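Local atomic coordinates of pyridoxal 5'-phosphate synthase subunit PdxT (PDB entry 2YWD), a protein that probably hydrolyses glutamine to glutamate and ammonia, which is channelled to the partner subunit PdxS for the synthesis of pyridoxal 5'-phosphate. Residues Phe78-Gly83 and Leu167-His172; Ser118-Leu123 and His132-Arg137. One frame throughout, in Å; residues are numbered along the deposited sequence.

Interaction 1. Residues Phe78-Gly83 and Leu167-His172; sequences FGTCAG and LASSFH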
loop_
_atom_site.group_PDB
_atom_site.type_symbol
_atom_site.label_atom_id
_atom_site.label_comp_id
_atom_site.label_asym_id
_atom_site.label_seq_id
_atom_site.Cartn_x
_atom_site.Cartn_y
_atom_site.Cartn_z
ATOM N N PHE A 78 1.429 -3.119 3.391
ATOM C CA PHE A 78 0.222 -2.363 3.085
ATOM C C PHE A 78 0.690 -1.211 2.202
ATOM O O PHE A 78 1.412 -0.326 2.659
ATOM C CB PHE A 78 -0.426 -1.816 4.368
ATOM C CG PHE A 78 -1.732 -1.075 4.139
ATOM C CD1 PHE A 78 -2.410 -1.168 2.924
ATOM C CD2 PHE A 78 -2.295 -0.305 5.159
ATOM C CE1 PHE A 78 -3.627 -0.507 2.729
ATOM C CE2 PHE A 78 -3.511 0.357 4.976
ATOM C CZ PHE A 78 -4.179 0.257 3.760
ATOM N N GLY A 79 0.303 -1.248 0.931
ATOM C CA GLY A 79 0.689 -0.195 0.012
ATOM C C GLY A 79 -0.514 0.651 -0.351
ATOM O O GLY A 79 -1.569 0.119 -0.687
ATOM N N THR A 80 -0.356 1.967 -0.278
ATOM C CA THR A 80 -1.434 2.892 -0.597
ATOM C C THR A 80 -0.999 3.805 -1.736
ATOM O O THR A 80 0.023 4.478 -1.633
ATOM C CB THR A 80 -1.800 3.769 0.625
ATOM O OG1 THR A 80 -0.655 4.538 1.035
ATOM C CG2 THR A 80 -2.238 2.895 1.781
ATOM N N CYS A 81 -1.779 3.823 -2.815
ATOM C CA CYS A 81 -1.470 4.669 -3.968
ATOM C C CYS A 81 -0.112 4.243 -4.531
ATOM O O CYS A 81 0.003 3.166 -5.115
ATOM C CB CYS A 81 -1.458 6.144 -3.533
ATOM S SG CYS A 81 -1.093 7.373 -4.837
ATOM N N ALA A 82 0.913 5.070 -4.350
ATOM C CA ALA A 82 2.255 4.737 -4.834
ATOM C C ALA A 82 2.667 3.368 -4.297
ATOM O O ALA A 82 3.312 2.584 -4.990
ATOM C CB ALA A 82 3.251 5.792 -4.369
ATOM N N GLY A 83 2.296 3.096 -3.047
ATOM C CA GLY A 83 2.623 1.820 -2.436
ATOM C C GLY A 83 1.952 0.646 -3.131
ATOM O O GLY A 83 2.531 -0.440 -3.211
ATOM N N LEU A 167 -1.490 -6.158 1.471
ATOM C CA LEU A 167 -2.712 -5.386 1.315
ATOM C C LEU A 167 -2.405 -4.169 0.450
ATOM O O LEU A 167 -1.339 -3.566 0.587
ATOM C CB LEU A 167 -3.201 -4.934 2.692
ATOM C CG LEU A 167 -4.539 -4.205 2.783
ATOM C CD1 LEU A 167 -5.663 -5.150 2.376
ATOM C CD2 LEU A 167 -4.748 -3.714 4.212
ATOM N N ALA A 168 -3.330 -3.805 -0.436
ATOM C CA ALA A 168 -3.110 -2.653 -1.306
ATOM C C ALA A 168 -4.391 -1.881 -1.596
ATOM O O ALA A 168 -5.444 -2.474 -1.815
ATOM C CB ALA A 168 -2.468 -3.104 -2.613
ATOM N N SER A 169 -4.291 -0.555 -1.597
ATOM C CA SER A 169 -5.444 0.298 -1.877
ATOM C C SER A 169 -5.077 1.383 -2.884
ATOM O O SER A 169 -3.934 1.834 -2.934
ATOM C CB SER A 169 -5.953 0.960 -0.589
ATOM O OG SER A 169 -4.991 1.848 -0.047
ATOM N N SER A 170 -6.043 1.799 -3.695
ATOM C CA SER A 170 -5.774 2.856 -4.660
ATOM C C SER A 170 -6.138 4.197 -4.023
ATOM O O SER A 170 -5.857 5.260 -4.588
ATOM C CB SER A 170 -6.577 2.636 -5.945
ATOM O OG SER A 170 -7.940 2.393 -5.663
ATOM N N PHE A 171 -6.751 4.132 -2.838
ATOM C CA PHE A 171 -7.150 5.325 -2.089
ATOM C C PHE A 171 -6.268 5.539 -0.854
ATOM O O PHE A 171 -5.464 4.679 -0.498
ATOM C CB PHE A 171 -8.624 5.232 -1.680
ATOM C CG PHE A 171 -8.956 4.024 -0.852
ATOM C CD1 PHE A 171 -8.882 4.072 0.534
ATOM C CD2 PHE A 171 -9.351 2.835 -1.464
ATOM C CE1 PHE A 171 -9.195 2.955 1.305
ATOM C CE2 PHE A 171 -9.670 1.711 -0.705
ATOM C CZ PHE A 171 -9.592 1.771 0.684
ATOM N N HIS A 172 -6.436 6.688 -0.202
ATOM C CA HIS A 172 -5.628 7.061 0.957
ATOM C C HIS A 172 -6.344 7.000 2.303
ATOM O O HIS A 172 -6.940 7.986 2.743
ATOM C CB HIS A 172 -5.102 8.486 0.765
ATOM C CG HIS A 172 -4.224 8.657 -0.433
ATOM N ND1 HIS A 172 -2.856 8.503 -0.380
ATOM C CD2 HIS A 172 -4.517 8.978 -1.715
ATOM C CE1 HIS A 172 -2.343 8.727 -1.578
ATOM N NE2 HIS A 172 -3.331 9.018 -2.406
#
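Strands Phe78-Thr80 and Leu167-Ser169 run parallel, their axes 4.6 Å apart, and pair through Gly79 N to Leu167 O, Ser169 N to Gly79 O and Cys81 N to Ser169 O, each 2.9 Å. On the face that carries Phe78, Thr80, Leu167 and Ser169, Phe78 and Leu167 lie side by side. Leu167 CD2 sits over one face of the phenyl ring, 3.8 Å from its centroid, as a CH-pi contact, while Thr80 CG2 lies over the opposite face, toward the rim. Ser169 OG lies 3.5 Å from Thr80 CG2; with OG between the backbone N and the carbonyl carbon, it donates to Phe171 O and so ties down the turn that follows the strand. Thr80 OG1 bonds to His17 instead.

Beyond the paired strands the chain enters a sharp strand-to-helix turn, consistent with the nucleophile elbow of class I glutamine amidotransferases: Cys81, the predicted nucleophile, has a strained backbone (phi 61°, psi -109°) and is the N-cap of the next helix. Its SG is anti to the backbone N (chi1 -180°), which sets it beside the imidazole of His172, 3.7 Å from NE2. Cys81 CB comes closer still, 3.4 Å from His172 CE1. The other ring nitrogen, ND1, bonds to Glu174, matching the predicted charge relay. Helix 180-189 packs on Phe78 and Leu167.

Interaction 2. Residues Ser118-Leu123 and His132-Arg137; sequences SFEEDL and HGVFIR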
loop_
_atom_site.group_PDB
_atom_site.type_symbol
_atom_site.label_atom_id
_atom_site.label_comp_id
_atom_site.label_asym_id
_atom_site.label_seq_id
_atom_site.Cartn_x
_atom_site.Cartn_y
_atom_site.Cartn_z
ATOM N N SER A 118 -8.938 14.281 -8.484
ATOM C CA SER A 118 -9.161 14.023 -7.066
ATOM C C SER A 118 -10.652 13.901 -6.764
ATOM O O SER A 118 -11.452 14.727 -7.209
ATOM C CB SER A 118 -8.566 15.150 -6.223
ATOM O OG SER A 118 -9.225 16.376 -6.489
ATOM N N PHE A 119 -11.024 12.864 -6.016
ATOM C CA PHE A 119 -12.420 12.657 -5.645
ATOM C C PHE A 119 -12.523 11.796 -4.391
ATOM O O PHE A 119 -11.552 11.163 -3.981
ATOM C CB PHE A 119 -13.195 12.014 -6.802
ATOM C CG PHE A 119 -12.660 10.683 -7.235
ATOM C CD1 PHE A 119 -13.136 9.506 -6.662
ATOM C CD2 PHE A 119 -11.673 10.604 -8.213
ATOM C CE1 PHE A 119 -12.636 8.266 -7.059
ATOM C CE2 PHE A 119 -11.163 9.368 -8.618
ATOM C CZ PHE A 119 -11.646 8.196 -8.039
ATOM N N GLU A 120 -13.699 11.788 -3.774
ATOM C CA GLU A 120 -13.907 10.996 -2.570
ATOM C C GLU A 120 -15.174 10.159 -2.701
ATOM O O GLU A 120 -16.173 10.617 -3.256
ATOM C CB GLU A 120 -14.008 11.906 -1.343
ATOM C CG GLU A 120 -12.827 12.861 -1.169
ATOM C CD GLU A 120 -12.902 14.062 -2.098
ATOM O OE1 GLU A 120 -13.935 14.763 -2.070
ATOM O OE2 GLU A 120 -11.933 14.310 -2.853
ATOM N N GLU A 121 -15.127 8.937 -2.180
ATOM C CA GLU A 121 -16.261 8.026 -2.260
ATOM C C GLU A 121 -16.400 7.184 -1.001
ATOM O O GLU A 121 -15.403 6.730 -0.438
ATOM C CB GLU A 121 -16.088 7.061 -3.440
ATOM C CG GLU A 121 -16.087 7.687 -4.818
ATOM C CD GLU A 121 -17.442 8.245 -5.205
ATOM O OE1 GLU A 121 -18.460 7.745 -4.677
ATOM O OE2 GLU A 121 -17.489 9.168 -6.047
ATOM N N ASP A 122 -17.634 6.959 -0.562
ATOM C CA ASP A 122 -17.840 6.102 0.598
ATOM C C ASP A 122 -17.755 4.680 0.069
ATOM O O ASP A 122 -18.416 4.337 -0.909
ATOM C CB ASP A 122 -19.198 6.366 1.236
ATOM C CG ASP A 122 -19.218 7.662 2.014
ATOM O OD1 ASP A 122 -18.326 7.843 2.877
ATOM O OD2 ASP A 122 -20.113 8.496 1.764
ATOM N N LEU A 123 -16.930 3.856 0.704
ATOM C CA LEU A 123 -16.742 2.486 0.250
ATOM C C LEU A 123 -17.179 1.437 1.265
ATOM O O LEU A 123 -17.136 1.663 2.474
ATOM C CB LEU A 123 -15.266 2.253 -0.084
ATOM C CG LEU A 123 -14.546 3.310 -0.926
ATOM C CD1 LEU A 123 -13.048 3.073 -0.855
ATOM C CD2 LEU A 123 -15.038 3.264 -2.365
ATOM N N HIS A 132 -14.527 5.863 4.327
ATOM C CA HIS A 132 -14.420 7.009 3.428
ATOM C C HIS A 132 -13.155 6.927 2.577
ATOM O O HIS A 132 -12.043 7.036 3.094
ATOM C CB HIS A 132 -14.410 8.310 4.235
ATOM C CG HIS A 132 -14.479 9.544 3.390
ATOM N ND1 HIS A 132 -15.560 9.834 2.585
ATOM C CD2 HIS A 132 -13.597 10.556 3.215
ATOM C CE1 HIS A 132 -15.340 10.972 1.951
ATOM N NE2 HIS A 132 -14.157 11.430 2.316
ATOM N N GLY A 133 -13.336 6.751 1.270
ATOM C CA GLY A 133 -12.203 6.641 0.367
ATOM C C GLY A 133 -11.776 7.946 -0.283
ATOM O O GLY A 133 -12.567 8.602 -0.960
ATOM N N VAL A 134 -10.516 8.317 -0.073
ATOM C CA VAL A 134 -9.955 9.537 -0.642
ATOM C C VAL A 134 -9.039 9.158 -1.801
ATOM O O VAL A 134 -8.023 8.487 -1.609
ATOM C CB VAL A 134 -9.154 10.325 0.422
ATOM C CG1 VAL A 134 -8.505 11.556 -0.214
ATOM C CG2 VAL A 134 -10.087 10.752 1.563
ATOM N N PHE A 135 -9.418 9.588 -3.003
ATOM C CA PHE A 135 -8.672 9.290 -4.225
ATOM C C PHE A 135 -7.987 10.532 -4.819
ATOM O O PHE A 135 -8.618 11.574 -5.002
ATOM C CB PHE A 135 -9.622 8.697 -5.276
ATOM C CG PHE A 135 -10.267 7.394 -4.867
ATOM C CD1 PHE A 135 -9.790 6.181 -5.361
ATOM C CD2 PHE A 135 -11.372 7.384 -4.016
ATOM C CE1 PHE A 135 -10.409 4.975 -5.019
ATOM C CE2 PHE A 135 -11.997 6.183 -3.665
ATOM C CZ PHE A 135 -11.514 4.975 -4.170
ATOM N N ILE A 136 -6.697 10.407 -5.123
ATOM C CA ILE A 136 -5.923 11.503 -5.715
ATOM C C ILE A 136 -5.038 10.935 -6.829
ATOM O O ILE A 136 -4.091 10.201 -6.556
ATOM C CB ILE A 136 -5.040 12.187 -4.643
ATOM C CG1 ILE A 136 -5.937 12.797 -3.556
ATOM C CG2 ILE A 136 -4.170 13.258 -5.282
ATOM C CD1 ILE A 136 -5.179 13.387 -2.377
ATOM N N ARG A 137 -5.347 11.275 -8.081
ATOM C CA ARG A 137 -4.593 10.758 -9.230
ATOM C C ARG A 137 -4.503 9.241 -9.069
ATOM O O ARG A 137 -3.506 8.614 -9.420
ATOM C CB ARG A 137 -3.182 11.358 -9.268
ATOM C CG ARG A 137 -3.136 12.854 -9.554
ATOM C CD ARG A 137 -1.708 13.313 -9.816
ATOM N NE ARG A 137 -0.830 12.994 -8.695
ATOM C CZ ARG A 137 -0.756 13.705 -7.573
ATOM N NH1 ARG A 137 -1.502 14.792 -7.419
ATOM N NH2 ARG A 137 0.053 13.316 -6.598
HETATM O O HOH W 1 -9.526 13.546 -2.826
#
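Ser118 meets its antiparallel neighbour mainly through the backbone, its CA 3.2 Å from Phe135 O in a CA-H...O contact opposite Ile136. Phe119 forms a hydrogen-bonded pair with Phe135, exchanging N-H and C=O in both directions, and its ring carries much of the apolar contact. Its CG stands between the backbone N and the carbonyl carbon (chi1 60°), and the ring beyond it lies with one face against Phe135 CB, 3.5 Å from the centroid. The ring planes are inclined by only 11° but are displaced laterally, with little of one ring above the other, and Phe119 CE1 lies over the face of the Phe135 ring, 3.3 Å from CG. Glu120, on the other side of the hairpin with Val134 and His132, lays CB 3.7 Å from His132 CE1. Glu121 pairs with Gly133 through two further backbone bonds, that from Gly133 N to Glu121 O measuring 2.7 Å, and its CB borders the Phe135 ring. Asp122 OD1 lies at the edge of the His132 imidazole, in its plane, and accepts a weak bond from ND1 at 3.4 Å. Leu123 turns to the Phe135 side, where CD1 meets Phe135 CZ tip to tip and also packs on Gly133 CA.

The two strands form a twisted beta hairpin. The face with Glu120, Asp122 and His132 is largely exposed; the face with Phe119, Glu121 and Phe135 is turned to the edge of the central sheet, where Phe119 and Glu121 touch Leu154 of strand 149-154, and Leu123 and Phe135 pack on Val159 of strand 157-163.

Interaction 1 lies at the centre of the chain, in the middle of the seven-stranded mixed sheet, while interaction 2 is a separate two-stranded hairpin about 12 Å away between centres. Along the sequence the hairpin is nested between the two segments of interaction 1, following strand 76-80 and preceding strand 166-169. The two meet at the turn after strand 166-169: His172 N probably bonds to Val134 O at 2.8 Å, and Phe171 packs on Leu123. The hairpin end thus lies next to the predicted catalytic residues, with Ile136, a predicted glutamine-binding residue, close to His172, consistent with one glutaminase site built from both contacts.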